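PDB 5JHH: Rho guanine nucleotide exchange factor 11 from Homo sapiens, which probably activates RhoA-type small GTPases by promoting exchange of bound GDP for GTP through its tandem DH and PH domains. Local coordinates for residues R42-I47 with L157-L162; Q50-E55 with A64-N69; R329-I334 with N356-L361; E222-R227 with H273-E278; K182-E185 with S189-E192. All coordinates share one frame; numbering follows the deposited sequence.

Interaction 1: residues R42-I47 with L157-L162; sequences RVLDLI and LQLRDL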
# COMPACT_ATOMS: atom_id res chain seq x y z
N ARG A 42 -20.18 2.13 -10.33
CA ARG A 42 -21.36 2.83 -10.88
C ARG A 42 -21.78 3.97 -10.01
O ARG A 42 -22.33 4.94 -10.51
CB ARG A 42 -22.55 1.92 -11.11
CG ARG A 42 -22.29 0.98 -12.26
CD ARG A 42 -23.48 0.11 -12.56
NE ARG A 42 -23.36 -0.45 -13.90
CZ ARG A 42 -23.47 -1.73 -14.18
NH1 ARG A 42 -23.30 -2.15 -15.43
NH2 ARG A 42 -23.76 -2.60 -13.22
N VAL A 43 -21.44 3.89 -8.73
CA VAL A 43 -21.57 5.04 -7.87
C VAL A 43 -20.60 6.13 -8.31
O VAL A 43 -21.00 7.30 -8.42
CB VAL A 43 -21.27 4.70 -6.42
CG1 VAL A 43 -21.23 5.96 -5.58
CG2 VAL A 43 -22.35 3.78 -5.88
N LEU A 44 -19.34 5.77 -8.62
CA LEU A 44 -18.43 6.78 -9.06
C LEU A 44 -18.98 7.43 -10.32
O LEU A 44 -18.84 8.65 -10.53
CB LEU A 44 -17.05 6.18 -9.38
CG LEU A 44 -16.21 5.70 -8.20
CD1 LEU A 44 -14.98 4.98 -8.71
CD2 LEU A 44 -15.78 6.89 -7.34
N ASP A 45 -19.57 6.62 -11.18
CA ASP A 45 -20.06 7.14 -12.46
C ASP A 45 -21.21 8.10 -12.26
O ASP A 45 -21.20 9.22 -12.73
CB ASP A 45 -20.51 6.00 -13.34
CG ASP A 45 -20.87 6.45 -14.71
OD1 ASP A 45 -20.12 7.27 -15.25
OD2 ASP A 45 -21.88 5.98 -15.27
N LEU A 46 -22.20 7.67 -11.51
CA LEU A 46 -23.42 8.38 -11.49
C LEU A 46 -23.33 9.56 -10.52
O LEU A 46 -23.79 10.62 -10.85
CB LEU A 46 -24.56 7.42 -11.12
CG LEU A 46 -25.83 8.05 -10.50
CD1 LEU A 46 -26.70 8.70 -11.58
CD2 LEU A 46 -26.62 7.04 -9.65
N ILE A 47 -22.78 9.37 -9.32
CA ILE A 47 -22.83 10.44 -8.33
C ILE A 47 -21.76 11.51 -8.61
O ILE A 47 -21.98 12.68 -8.30
CB ILE A 47 -22.62 9.91 -6.90
CG1 ILE A 47 -23.71 8.90 -6.51
CG2 ILE A 47 -22.60 11.03 -5.88
CD1 ILE A 47 -25.12 9.43 -6.60
N LEU A 157 -18.81 7.44 2.71
CA LEU A 157 -17.43 7.68 2.30
C LEU A 157 -17.30 8.88 1.37
O LEU A 157 -18.27 9.37 0.80
CB LEU A 157 -16.91 6.45 1.62
CG LEU A 157 -16.79 5.28 2.59
CD1 LEU A 157 -16.50 4.05 1.74
CD2 LEU A 157 -15.71 5.58 3.64
N GLN A 158 -16.07 9.34 1.21
CA GLN A 158 -15.75 10.43 0.32
C GLN A 158 -15.21 9.90 -0.98
O GLN A 158 -14.89 8.74 -1.10
CB GLN A 158 -14.73 11.35 0.95
CG GLN A 158 -15.24 12.00 2.22
CD GLN A 158 -14.13 12.70 2.93
OE1 GLN A 158 -13.70 12.27 3.99
NE2 GLN A 158 -13.59 13.72 2.29
N LEU A 159 -15.17 10.77 -1.96
CA LEU A 159 -14.71 10.42 -3.28
C LEU A 159 -13.32 9.80 -3.23
O LEU A 159 -13.10 8.75 -3.81
CB LEU A 159 -14.73 11.64 -4.18
CG LEU A 159 -14.43 11.58 -5.68
CD1 LEU A 159 -12.99 11.95 -5.92
CD2 LEU A 159 -14.75 10.29 -6.39
N ARG A 160 -12.41 10.39 -2.47
CA ARG A 160 -11.08 9.82 -2.33
C ARG A 160 -11.08 8.43 -1.70
O ARG A 160 -10.19 7.65 -1.97
CB ARG A 160 -10.09 10.77 -1.62
CG ARG A 160 -10.48 11.35 -0.23
CD ARG A 160 -9.22 11.79 0.55
NE ARG A 160 -8.04 10.96 0.17
CZ ARG A 160 -6.98 11.38 -0.54
NH1 ARG A 160 -6.05 10.50 -0.91
NH2 ARG A 160 -6.85 12.66 -0.89
N ASP A 161 -12.13 8.09 -0.95
CA ASP A 161 -12.22 6.81 -0.32
C ASP A 161 -12.82 5.80 -1.27
O ASP A 161 -12.71 4.61 -1.00
CB ASP A 161 -13.08 6.82 1.00
CG ASP A 161 -12.71 7.96 1.98
OD1 ASP A 161 -11.48 8.22 2.23
OD2 ASP A 161 -13.68 8.59 2.53
N LEU A 162 -13.51 6.23 -2.32
CA LEU A 162 -14.21 5.30 -3.23
C LEU A 162 -13.41 5.03 -4.51
O LEU A 162 -13.45 3.95 -5.10
CB LEU A 162 -15.55 5.91 -3.62
CG LEU A 162 -16.55 6.12 -2.49
CD1 LEU A 162 -17.65 7.11 -2.81
CD2 LEU A 162 -17.19 4.78 -2.09
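Leu159 is the first residue of 157-162 to touch 42-47, part of helix 18-54: its CD2 methyl lies 3.7 Å from CD2 of Leu44, the two side chains crossing at about a right angle. Just before it, Gln158 steadies the start of this short, weakly bonded helical turn. Its backbone N donates to OD2 of Asp161 over 2.8 Å, reaching the oxygen on its anti side but tilted about 31° out of the carboxylate plane. Leu159 N is hydrogen-bonded to the Glu149 carboxylate. This is internal packing of the all-helical DH (Dbl homology) domain, where a turn far along the chain lies against its long first helix. The same turn has a second neighbour, since Leu157, Arg160 and Asp161 pack on residues of another protein chain. Leu162 completes the contact with its CB, 3.9 Å from CD2 of Leu44, and the two side chains run past each other in opposite directions. In Leu44, chi1 -70° and chi2 172° together put CD2 where it meets both leucines. Leucine suits this buried site: Leu44 and Leu159 meet methyl to methyl, Leu162 presents the base of its side chain, and none brings a polar group to satisfy. Phe48, one turn along helix 18-54, also packs on Leu159 and Leu162.

Interaction 2: residues Q50-E55 with A64-N69; sequences QRMKKE and ARLFPN
Met52 sets CG beside its backbone N (chi1 -67°) and continues extended at chi2, carrying SD off helix 18-54 toward Leu66 and Phe67. Phe67 also has CG beside its own N (chi1 -70°), which brings the ring edge to the sulfur. The result is a Met-aromatic contact within the helical DH domain, joining the C-terminal end of the long helix to the end of the next one, helix 60-66. Met52 SD sits at the edge of the Phe67 ring, 5.4 Å from its centroid and 85° off the ring normal. There it faces the slightly positive rim of hydrogens, a favourable setting for a polarisable sulfur. Leu66 is the last helical residue and Phe67 the first beyond it, and both touch the same sulfur. An unbranched, flexible methionine suits this place because it can span the distance between the two helices. Around it, Phe144 and Met145 of helix 139-150 also pack on Met52, and Tyr49 meets the Phe67 ring. At the contact itself, Met52 SD lies 4.2 Å from CD2 of Leu66 and 4.1 Å from CE2 of Phe67.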
# COMPACT_ATOMS: atom_id res chain seq x y z
N GLN A 50 -20.42 11.72 -13.95
CA GLN A 50 -21.43 12.24 -14.90
C GLN A 50 -21.95 13.59 -14.50
O GLN A 50 -22.19 14.43 -15.36
CB GLN A 50 -22.62 11.31 -15.04
CG GLN A 50 -22.24 9.95 -15.60
CD GLN A 50 -21.78 9.98 -17.03
OE1 GLN A 50 -22.09 10.89 -17.79
NE2 GLN A 50 -20.99 8.99 -17.41
N ARG A 51 -22.06 13.83 -13.20
CA ARG A 51 -22.50 15.14 -12.74
C ARG A 51 -21.40 16.19 -12.88
O ARG A 51 -21.67 17.34 -13.25
CB ARG A 51 -23.00 15.09 -11.31
CG ARG A 51 -24.26 14.24 -11.10
CD ARG A 51 -24.77 14.39 -9.67
NE ARG A 51 -25.03 15.81 -9.40
CZ ARG A 51 -24.88 16.44 -8.22
NH1 ARG A 51 -24.45 15.79 -7.13
NH2 ARG A 51 -25.14 17.75 -8.16
N MET A 52 -20.15 15.81 -12.65
CA MET A 52 -19.09 16.79 -12.82
C MET A 52 -19.04 17.22 -14.27
O MET A 52 -18.72 18.35 -14.59
CB MET A 52 -17.74 16.20 -12.44
CG MET A 52 -17.63 15.89 -10.95
SD MET A 52 -16.04 15.18 -10.54
CE MET A 52 -16.22 14.98 -8.78
N LYS A 53 -19.24 16.25 -15.14
CA LYS A 53 -19.15 16.46 -16.55
C LYS A 53 -20.32 17.30 -17.01
O LYS A 53 -20.12 18.31 -17.65
CB LYS A 53 -19.20 15.13 -17.26
CG LYS A 53 -18.81 15.19 -18.73
CD LYS A 53 -19.75 14.35 -19.58
CE LYS A 53 -18.99 13.57 -20.62
NZ LYS A 53 -18.39 12.37 -19.97
N LYS A 54 -21.53 16.85 -16.70
CA LYS A 54 -22.75 17.51 -17.13
C LYS A 54 -22.82 18.96 -16.60
O LYS A 54 -23.18 19.85 -17.35
CB LYS A 54 -23.99 16.71 -16.71
CG LYS A 54 -25.30 17.50 -16.68
CD LYS A 54 -25.98 17.57 -18.05
CE LYS A 54 -27.05 16.50 -18.24
NZ LYS A 54 -28.12 16.61 -17.21
N GLU A 55 -22.49 19.21 -15.33
CA GLU A 55 -22.57 20.57 -14.79
C GLU A 55 -21.25 21.37 -14.87
O GLU A 55 -21.11 22.38 -14.18
CB GLU A 55 -23.02 20.52 -13.34
CG GLU A 55 -24.40 19.91 -13.14
CD GLU A 55 -24.70 19.57 -11.68
OE1 GLU A 55 -24.19 20.27 -10.78
OE2 GLU A 55 -25.47 18.61 -11.44
N ALA A 64 -10.72 14.55 -17.23
CA ALA A 64 -10.22 13.35 -17.89
C ALA A 64 -9.05 12.78 -17.12
O ALA A 64 -8.86 11.56 -17.12
CB ALA A 64 -9.80 13.61 -19.34
N ARG A 65 -8.31 13.63 -16.41
CA ARG A 65 -7.19 13.10 -15.65
C ARG A 65 -7.65 12.41 -14.38
O ARG A 65 -7.00 11.50 -13.88
CB ARG A 65 -6.09 14.16 -15.40
CG ARG A 65 -5.26 14.35 -16.69
CD ARG A 65 -4.10 15.33 -16.57
NE ARG A 65 -4.57 16.67 -16.25
CZ ARG A 65 -4.59 17.72 -17.10
NH1 ARG A 65 -4.15 17.60 -18.34
NH2 ARG A 65 -5.04 18.90 -16.68
N LEU A 66 -8.78 12.85 -13.84
CA LEU A 66 -9.33 12.26 -12.64
C LEU A 66 -10.09 10.95 -12.95
O LEU A 66 -10.01 10.02 -12.22
CB LEU A 66 -10.24 13.26 -11.97
CG LEU A 66 -11.07 12.72 -10.83
CD1 LEU A 66 -10.18 12.34 -9.68
CD2 LEU A 66 -12.07 13.78 -10.37
N PHE A 67 -10.83 10.94 -14.04
CA PHE A 67 -11.61 9.82 -14.51
C PHE A 67 -11.24 9.52 -15.97
O PHE A 67 -11.95 9.84 -16.87
CB PHE A 67 -13.10 10.09 -14.44
CG PHE A 67 -13.66 10.15 -13.08
CD1 PHE A 67 -13.82 9.04 -12.34
CD2 PHE A 67 -14.07 11.34 -12.57
CE1 PHE A 67 -14.37 9.10 -11.11
CE2 PHE A 67 -14.61 11.42 -11.33
CZ PHE A 67 -14.76 10.29 -10.60
N PRO A 68 -10.02 8.84 -16.14
CA PRO A 68 -9.62 8.67 -17.54
C PRO A 68 -10.46 7.79 -18.44
O PRO A 68 -10.59 8.09 -19.58
CB PRO A 68 -8.26 8.03 -17.43
CG PRO A 68 -7.74 8.47 -16.18
CD PRO A 68 -8.86 8.29 -15.29
N ASN A 69 -10.97 6.69 -17.92
CA ASN A 69 -11.51 5.64 -18.73
C ASN A 69 -12.49 4.82 -17.93
O ASN A 69 -12.46 3.63 -17.94
CB ASN A 69 -10.37 4.77 -19.20
CG ASN A 69 -9.58 4.21 -18.06
OD1 ASN A 69 -9.71 4.63 -16.97
ND2 ASN A 69 -8.76 3.28 -18.33

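Interaction 3: residues R329-I334 with N356-L361; sequences RAFFII and NTWMEL
Phe331 projects from its strand against two consecutive residues of helix 352-368. Its CB lies 3.9 Å from CG of Met359, and SD of Met359 follows at 4.1 Å from the same CB, the two side chains sliding past each other in opposite directions. Farther out on the ring, CE1 of Phe331 comes within 4.1 Å of CB of Trp358. The tryptophan therefore offers the base of its side chain, while its indole leads away from the strand. The CB of Phe331 already faces the helix; its first torsion, chi1 61°, sets CG between the backbone N and the carbonyl carbon and so places the ring with CE1 beside Trp358 CB. Met359 bends at chi2 and chi3, folding its thioether alongside Phe331. Within the same strand, CD1 of Ile333 meets the Phe331 ring at its edge, in plane. In the next shell, Leu347 of the adjoining strand and Leu260 of the strand beyond it pack on Phe331, and Ile321 touches Met359. The indole of Trp358 meets His256 edge-to-face. The whole arrangement is that of a PH domain, whose C-terminal helix packs against the curved sheet and closes one end of the barrel. A rigid aromatic gives the strand breadth and a pliable methionine moulds to it. Contact of this sort rests on dispersion and the exclusion of water between apolar groups, with no directional bond between the segments.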
# COMPACT_ATOMS: atom_id res chain seq x y z
N ARG A 329 23.69 2.77 10.99
CA ARG A 329 22.93 3.72 10.19
C ARG A 329 23.77 4.32 9.08
O ARG A 329 23.26 5.10 8.26
CB ARG A 329 22.48 4.89 11.06
CG ARG A 329 21.46 4.54 12.11
CD ARG A 329 21.10 5.82 12.85
NE ARG A 329 20.15 5.51 13.90
CZ ARG A 329 20.46 5.00 15.09
NH1 ARG A 329 21.72 4.75 15.41
NH2 ARG A 329 19.49 4.75 15.97
N ALA A 330 25.05 3.99 9.05
CA ALA A 330 25.94 4.66 8.13
C ALA A 330 26.45 3.73 7.07
O ALA A 330 26.61 2.53 7.33
CB ALA A 330 27.11 5.25 8.88
N PHE A 331 26.79 4.31 5.93
CA PHE A 331 27.45 3.60 4.84
C PHE A 331 28.37 4.54 4.07
O PHE A 331 28.20 5.75 4.14
CB PHE A 331 26.41 2.99 3.89
CG PHE A 331 25.51 4.01 3.22
CD1 PHE A 331 24.32 4.40 3.82
CD2 PHE A 331 25.85 4.56 2.00
CE1 PHE A 331 23.49 5.32 3.21
CE2 PHE A 331 25.02 5.48 1.40
CZ PHE A 331 23.84 5.86 2.00
N PHE A 332 29.35 3.96 3.37
CA PHE A 332 30.36 4.71 2.61
C PHE A 332 30.12 4.58 1.11
O PHE A 332 29.77 3.51 0.60
CB PHE A 332 31.77 4.15 2.88
CG PHE A 332 32.24 4.27 4.32
CD1 PHE A 332 32.08 5.43 5.05
CD2 PHE A 332 32.88 3.21 4.93
CE1 PHE A 332 32.53 5.52 6.35
CE2 PHE A 332 33.37 3.30 6.24
CZ PHE A 332 33.18 4.45 6.94
N ILE A 333 30.37 5.67 0.42
CA ILE A 333 30.51 5.61 -1.00
C ILE A 333 31.93 6.02 -1.38
O ILE A 333 32.40 7.11 -1.03
CB ILE A 333 29.49 6.49 -1.70
CG1 ILE A 333 28.09 6.05 -1.27
CG2 ILE A 333 29.69 6.43 -3.21
CD1 ILE A 333 26.99 6.98 -1.73
N ILE A 334 32.58 5.13 -2.11
CA ILE A 334 33.98 5.25 -2.45
C ILE A 334 34.10 5.44 -3.95
O ILE A 334 33.75 4.54 -4.71
CB ILE A 334 34.70 3.98 -2.04
CG1 ILE A 334 34.39 3.67 -0.57
CG2 ILE A 334 36.19 4.11 -2.32
CD1 ILE A 334 35.15 2.50 0.01
N ASN A 356 19.79 -0.24 5.60
CA ASN A 356 19.61 -1.43 4.80
C ASN A 356 18.93 -1.15 3.45
O ASN A 356 19.38 -1.64 2.43
CB ASN A 356 18.83 -2.51 5.55
CG ASN A 356 19.49 -2.93 6.86
OD1 ASN A 356 18.83 -3.49 7.73
ND2 ASN A 356 20.78 -2.66 7.01
N THR A 357 17.86 -0.39 3.45
CA THR A 357 17.17 -0.09 2.20
C THR A 357 18.06 0.66 1.24
O THR A 357 18.21 0.30 0.10
CB THR A 357 15.91 0.76 2.45
OG1 THR A 357 15.02 -0.02 3.24
CG2 THR A 357 15.25 1.13 1.14
N TRP A 358 18.59 1.78 1.70
CA TRP A 358 19.50 2.56 0.91
C TRP A 358 20.68 1.74 0.31
O TRP A 358 21.04 1.92 -0.86
CB TRP A 358 20.05 3.67 1.77
CG TRP A 358 19.29 4.92 1.70
CD1 TRP A 358 18.50 5.46 2.66
CD2 TRP A 358 19.28 5.84 0.61
NE1 TRP A 358 17.99 6.67 2.23
CE2 TRP A 358 18.43 6.90 0.97
CE3 TRP A 358 19.89 5.85 -0.64
CZ2 TRP A 358 18.19 7.97 0.14
CZ3 TRP A 358 19.65 6.89 -1.47
CH2 TRP A 358 18.80 7.94 -1.09
N MET A 359 21.26 0.84 1.11
CA MET A 359 22.35 0.02 0.63
C MET A 359 21.91 -1.03 -0.39
O MET A 359 22.58 -1.25 -1.39
CB MET A 359 23.05 -0.67 1.78
CG MET A 359 24.23 0.14 2.29
SD MET A 359 25.75 -0.82 2.48
CE MET A 359 25.17 -2.37 3.13
N GLU A 360 20.81 -1.71 -0.10
CA GLU A 360 20.32 -2.72 -1.01
C GLU A 360 20.12 -2.06 -2.36
O GLU A 360 20.56 -2.57 -3.37
CB GLU A 360 19.01 -3.27 -0.48
CG GLU A 360 18.57 -4.60 -1.05
CD GLU A 360 17.31 -5.12 -0.35
OE1 GLU A 360 17.39 -6.21 0.27
OE2 GLU A 360 16.25 -4.44 -0.37
N LEU A 361 19.52 -0.87 -2.38
CA LEU A 361 19.19 -0.27 -3.63
C LEU A 361 20.42 0.31 -4.29
O LEU A 361 20.55 0.23 -5.50
CB LEU A 361 18.09 0.77 -3.47
CG LEU A 361 16.73 0.22 -3.01
CD1 LEU A 361 15.89 1.35 -2.46
CD2 LEU A 361 16.01 -0.48 -4.16

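Interaction 4: residues E222-R227 with H273-E278; sequences EGYQKR and HVLLLE
Helix 189-227 reaches its last turns at 222-227, where the backbone bonds Lys226 N to Glu222 O and Arg227 N to Gly223 O are weak, while 273-277 is an extended strand of the PH domain sheet. Their backbones stay well apart, with CA of Tyr224 and CA of Leu275 10.4 Å from each other, so a long side chain is needed to bridge them. The contact thus joins the long helix that leads out of the DH domain to the PH domain beyond it, an interdomain packing in the DH-PH tandem. Tyr224 makes the span. With CG beside the backbone N (chi1 -70°), its ring points across to alternate residues of the strand, His273 and Leu275, whose side chains emerge on one side of the sheet. Tyrosine suits the site because it combines an apolar ring with a polar tip. The ring packs on leucine, while the hydroxyl is hydrogen-bonded to Glu257, on the adjacent strand, and to Arg220, one turn back on the helix. Those two bonds fix the tip from both domains' sides. The strand itself is held by backbone hydrogen bonds from His273 to Leu284 and from Leu275 to Val282 of the adjacent strand. The side chains of His273 and Tyr224 cross at about a right angle, and His273 CE1 lies 4.0 Å from Tyr224 OH. Lower on the ring, CE2 of Tyr224 rests 3.9 Å from CD2 of Leu275.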
# COMPACT_ATOMS: atom_id res chain seq x y z
N GLU A 222 9.72 16.44 -12.41
CA GLU A 222 9.40 17.73 -13.00
C GLU A 222 9.31 18.82 -11.96
O GLU A 222 9.74 19.95 -12.20
CB GLU A 222 8.08 17.70 -13.75
CG GLU A 222 8.07 16.86 -15.00
CD GLU A 222 6.66 16.38 -15.38
OE1 GLU A 222 5.69 16.70 -14.64
OE2 GLU A 222 6.52 15.68 -16.41
N GLY A 223 8.71 18.51 -10.81
CA GLY A 223 8.55 19.53 -9.78
C GLY A 223 9.90 19.88 -9.19
O GLY A 223 10.19 21.03 -8.93
N TYR A 224 10.72 18.86 -8.96
CA TYR A 224 12.07 19.06 -8.48
C TYR A 224 12.91 19.86 -9.45
O TYR A 224 13.69 20.64 -9.02
CB TYR A 224 12.79 17.76 -8.24
CG TYR A 224 12.31 16.96 -7.08
CD1 TYR A 224 11.36 17.45 -6.19
CD2 TYR A 224 12.81 15.71 -6.85
CE1 TYR A 224 10.94 16.69 -5.12
CE2 TYR A 224 12.40 14.95 -5.79
CZ TYR A 224 11.45 15.44 -4.95
OH TYR A 224 11.07 14.67 -3.88
N GLN A 225 12.78 19.61 -10.74
CA GLN A 225 13.55 20.31 -11.75
C GLN A 225 13.35 21.83 -11.67
O GLN A 225 14.32 22.56 -11.58
CB GLN A 225 13.17 19.82 -13.15
CG GLN A 225 14.13 20.27 -14.24
CD GLN A 225 15.56 19.88 -13.92
OE1 GLN A 225 15.82 18.80 -13.39
NE2 GLN A 225 16.49 20.76 -14.23
N LYS A 226 12.11 22.29 -11.67
CA LYS A 226 11.77 23.69 -11.38
C LYS A 226 12.51 24.28 -10.19
O LYS A 226 12.94 25.42 -10.23
CB LYS A 226 10.26 23.84 -11.14
CG LYS A 226 9.45 23.93 -12.42
CD LYS A 226 7.95 23.80 -12.20
CE LYS A 226 7.26 23.34 -13.49
NZ LYS A 226 5.83 23.77 -13.60
N ARG A 227 12.63 23.50 -9.12
CA ARG A 227 13.22 23.96 -7.89
C ARG A 227 14.70 23.73 -7.83
O ARG A 227 15.36 24.08 -6.85
CB ARG A 227 12.62 23.19 -6.74
CG ARG A 227 11.14 23.43 -6.58
CD ARG A 227 10.54 22.33 -5.74
NE ARG A 227 11.31 22.11 -4.54
CZ ARG A 227 11.06 21.12 -3.69
NH1 ARG A 227 10.10 20.23 -3.94
NH2 ARG A 227 11.80 20.98 -2.60
N HIS A 273 19.02 16.13 1.08
CA HIS A 273 18.05 15.27 0.44
C HIS A 273 18.63 14.63 -0.82
O HIS A 273 19.09 15.33 -1.71
CB HIS A 273 16.83 16.07 0.06
CG HIS A 273 15.73 15.21 -0.45
ND1 HIS A 273 15.49 15.05 -1.79
CD2 HIS A 273 14.90 14.36 0.20
CE1 HIS A 273 14.49 14.20 -1.95
NE2 HIS A 273 14.12 13.76 -0.76
N VAL A 274 18.58 13.31 -0.92
CA VAL A 274 19.33 12.66 -1.99
C VAL A 274 18.50 11.80 -2.93
O VAL A 274 17.62 11.05 -2.50
CB VAL A 274 20.65 12.01 -1.49
CG1 VAL A 274 20.81 12.13 0.02
CG2 VAL A 274 20.81 10.59 -1.97
N LEU A 275 18.78 11.94 -4.22
CA LEU A 275 18.09 11.19 -5.24
C LEU A 275 18.97 10.10 -5.74
O LEU A 275 20.07 10.37 -6.16
CB LEU A 275 17.76 12.04 -6.44
CG LEU A 275 17.07 13.37 -6.16
CD1 LEU A 275 16.66 13.98 -7.48
CD2 LEU A 275 15.88 13.19 -5.21
N LEU A 276 18.47 8.87 -5.75
CA LEU A 276 19.14 7.79 -6.42
C LEU A 276 18.48 7.59 -7.78
O LEU A 276 17.40 7.04 -7.87
CB LEU A 276 19.09 6.52 -5.59
CG LEU A 276 19.57 5.29 -6.34
CD1 LEU A 276 20.92 5.53 -7.00
CD2 LEU A 276 19.64 4.09 -5.41
N LEU A 277 19.15 8.04 -8.83
CA LEU A 277 18.70 7.82 -10.19
C LEU A 277 19.34 6.56 -10.78
O LEU A 277 20.03 5.82 -10.09
CB LEU A 277 19.03 9.03 -11.03
CG LEU A 277 18.72 10.35 -10.35
CD1 LEU A 277 18.91 11.49 -11.34
CD2 LEU A 277 17.31 10.40 -9.77
N GLU A 278 19.07 6.30 -12.04
CA GLU A 278 19.56 5.08 -12.65
C GLU A 278 21.09 5.09 -12.78
O GLU A 278 21.77 4.06 -12.57
CB GLU A 278 18.97 4.96 -14.03
CG GLU A 278 17.61 4.34 -14.01
CD GLU A 278 17.14 4.03 -15.43
OE1 GLU A 278 17.44 4.86 -16.34
OE2 GLU A 278 16.48 2.97 -15.60

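Interaction 5: residues K182-E185 with S189-E192; sequences KHTE and SEHE
The imidazole of His191 is met near its plane, at the edge, by the backbone carbonyl of Thr184, whose O lies 3.6 Å from CD2. The carbonyl O of Glu185 approaches obliquely and is 3.7 Å from CB of His191. Within 182-185, the His183 ring has one face overlain by CG of its neighbour Lys182, offset toward the rim, but takes no part in the contact. At the helix position before His191, CG of Glu190 packs on CG2 of Thr184 at 3.8 Å. Threonine suits the spot because its methyl and hydroxyl serve different partners: with CG2 anti to the backbone N, the methyl faces the helix, while OG1 bonds to the carbonyl of Ile180. A water adds a bridge, donating 2.8 Å to Thr184 OG1 and 2.9 Å to Glu190 OE2. The buried glutamate is further gripped by Ser98 at OE1 and the backbone N of Ile97 at OE2. The contact packs the loop that follows helix 165-182 onto the first turn of helix 189-227, with Arg23 of helix 18-54 touching both His183 and Thr184.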
# COMPACT_ATOMS: atom_id res chain seq x y z
N LYS A 182 -6.49 -23.65 -2.69
CA LYS A 182 -6.51 -24.35 -1.42
C LYS A 182 -7.65 -25.32 -1.27
O LYS A 182 -7.46 -26.36 -0.65
CB LYS A 182 -6.58 -23.33 -0.28
CG LYS A 182 -6.78 -23.93 1.11
CD LYS A 182 -6.40 -22.96 2.23
CE LYS A 182 -6.27 -23.66 3.58
NZ LYS A 182 -6.67 -22.77 4.70
N HIS A 183 -8.84 -24.99 -1.74
CA HIS A 183 -9.95 -25.92 -1.59
C HIS A 183 -10.29 -26.66 -2.87
O HIS A 183 -11.39 -27.17 -3.01
CB HIS A 183 -11.15 -25.22 -1.01
CG HIS A 183 -10.91 -24.69 0.36
ND1 HIS A 183 -11.23 -23.40 0.74
CD2 HIS A 183 -10.32 -25.26 1.44
CE1 HIS A 183 -10.87 -23.21 2.00
NE2 HIS A 183 -10.31 -24.32 2.44
N THR A 184 -9.34 -26.76 -3.78
CA THR A 184 -9.54 -27.46 -5.04
C THR A 184 -8.70 -28.75 -5.05
O THR A 184 -7.53 -28.75 -4.62
CB THR A 184 -9.13 -26.54 -6.22
OG1 THR A 184 -9.94 -25.37 -6.22
CG2 THR A 184 -9.26 -27.23 -7.59
N GLU A 185 -9.27 -29.84 -5.55
CA GLU A 185 -8.56 -31.14 -5.52
C GLU A 185 -7.34 -30.95 -6.37
O GLU A 185 -7.46 -30.45 -7.49
CB GLU A 185 -9.41 -32.28 -6.10
CG GLU A 185 -10.69 -32.57 -5.34
CD GLU A 185 -10.45 -33.36 -4.07
OE1 GLU A 185 -9.99 -34.52 -4.22
OE2 GLU A 185 -10.73 -32.85 -2.95
N SER A 189 -6.48 -30.50 -13.83
CA SER A 189 -6.26 -29.36 -14.73
C SER A 189 -6.82 -28.04 -14.13
O SER A 189 -6.19 -26.99 -14.20
CB SER A 189 -6.93 -29.61 -16.08
OG SER A 189 -6.26 -30.63 -16.78
N GLU A 190 -8.00 -28.14 -13.56
CA GLU A 190 -8.62 -27.07 -12.83
C GLU A 190 -7.58 -26.36 -11.95
O GLU A 190 -7.44 -25.13 -11.99
CB GLU A 190 -9.80 -27.61 -12.01
CG GLU A 190 -10.51 -26.60 -11.10
CD GLU A 190 -11.31 -25.50 -11.83
OE1 GLU A 190 -11.17 -25.28 -13.07
OE2 GLU A 190 -12.13 -24.85 -11.13
N HIS A 191 -6.83 -27.15 -11.21
CA HIS A 191 -6.01 -26.66 -10.13
C HIS A 191 -4.83 -25.89 -10.74
O HIS A 191 -4.49 -24.77 -10.31
CB HIS A 191 -5.52 -27.83 -9.26
CG HIS A 191 -4.69 -27.42 -8.09
ND1 HIS A 191 -3.35 -27.08 -8.22
CD2 HIS A 191 -4.98 -27.29 -6.78
CE1 HIS A 191 -2.87 -26.75 -7.03
NE2 HIS A 191 -3.84 -26.88 -6.14
N GLU A 192 -4.24 -26.51 -11.73
CA GLU A 192 -3.12 -25.96 -12.49
C GLU A 192 -3.46 -24.60 -13.15
O GLU A 192 -2.64 -23.67 -13.16
CB GLU A 192 -2.73 -26.98 -13.55
CG GLU A 192 -1.38 -26.79 -14.23
CD GLU A 192 -1.02 -27.95 -15.20
OE1 GLU A 192 -1.89 -28.40 -16.00
OE2 GLU A 192 0.13 -28.42 -15.18
O HOH W 1 -11.93 -25.12 -8.21

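Interactions 1 and 2 share helix 18-54 and touch each other, Leu159 CD2 lying 4.2 Å from Phe67 CZ; both are buried, apolar parts of one helical core, one made by leucine side chains, the other by sulfur and an aromatic edge. Interactions 3 and 4 reach a common sheet of the PH domain and meet where Trp358 CH2 is 3.4 Å from Val274 CG2. Interaction 3 is internal to that domain and apolar, whereas interaction 4 joins it to the DH helix through a tyrosine with a polar tip. Interaction 5, partly buried, uses the other end of that helix, 189-227, and adds water and carbonyls; the centres of interactions 4 and 5 lie about 48 Å apart.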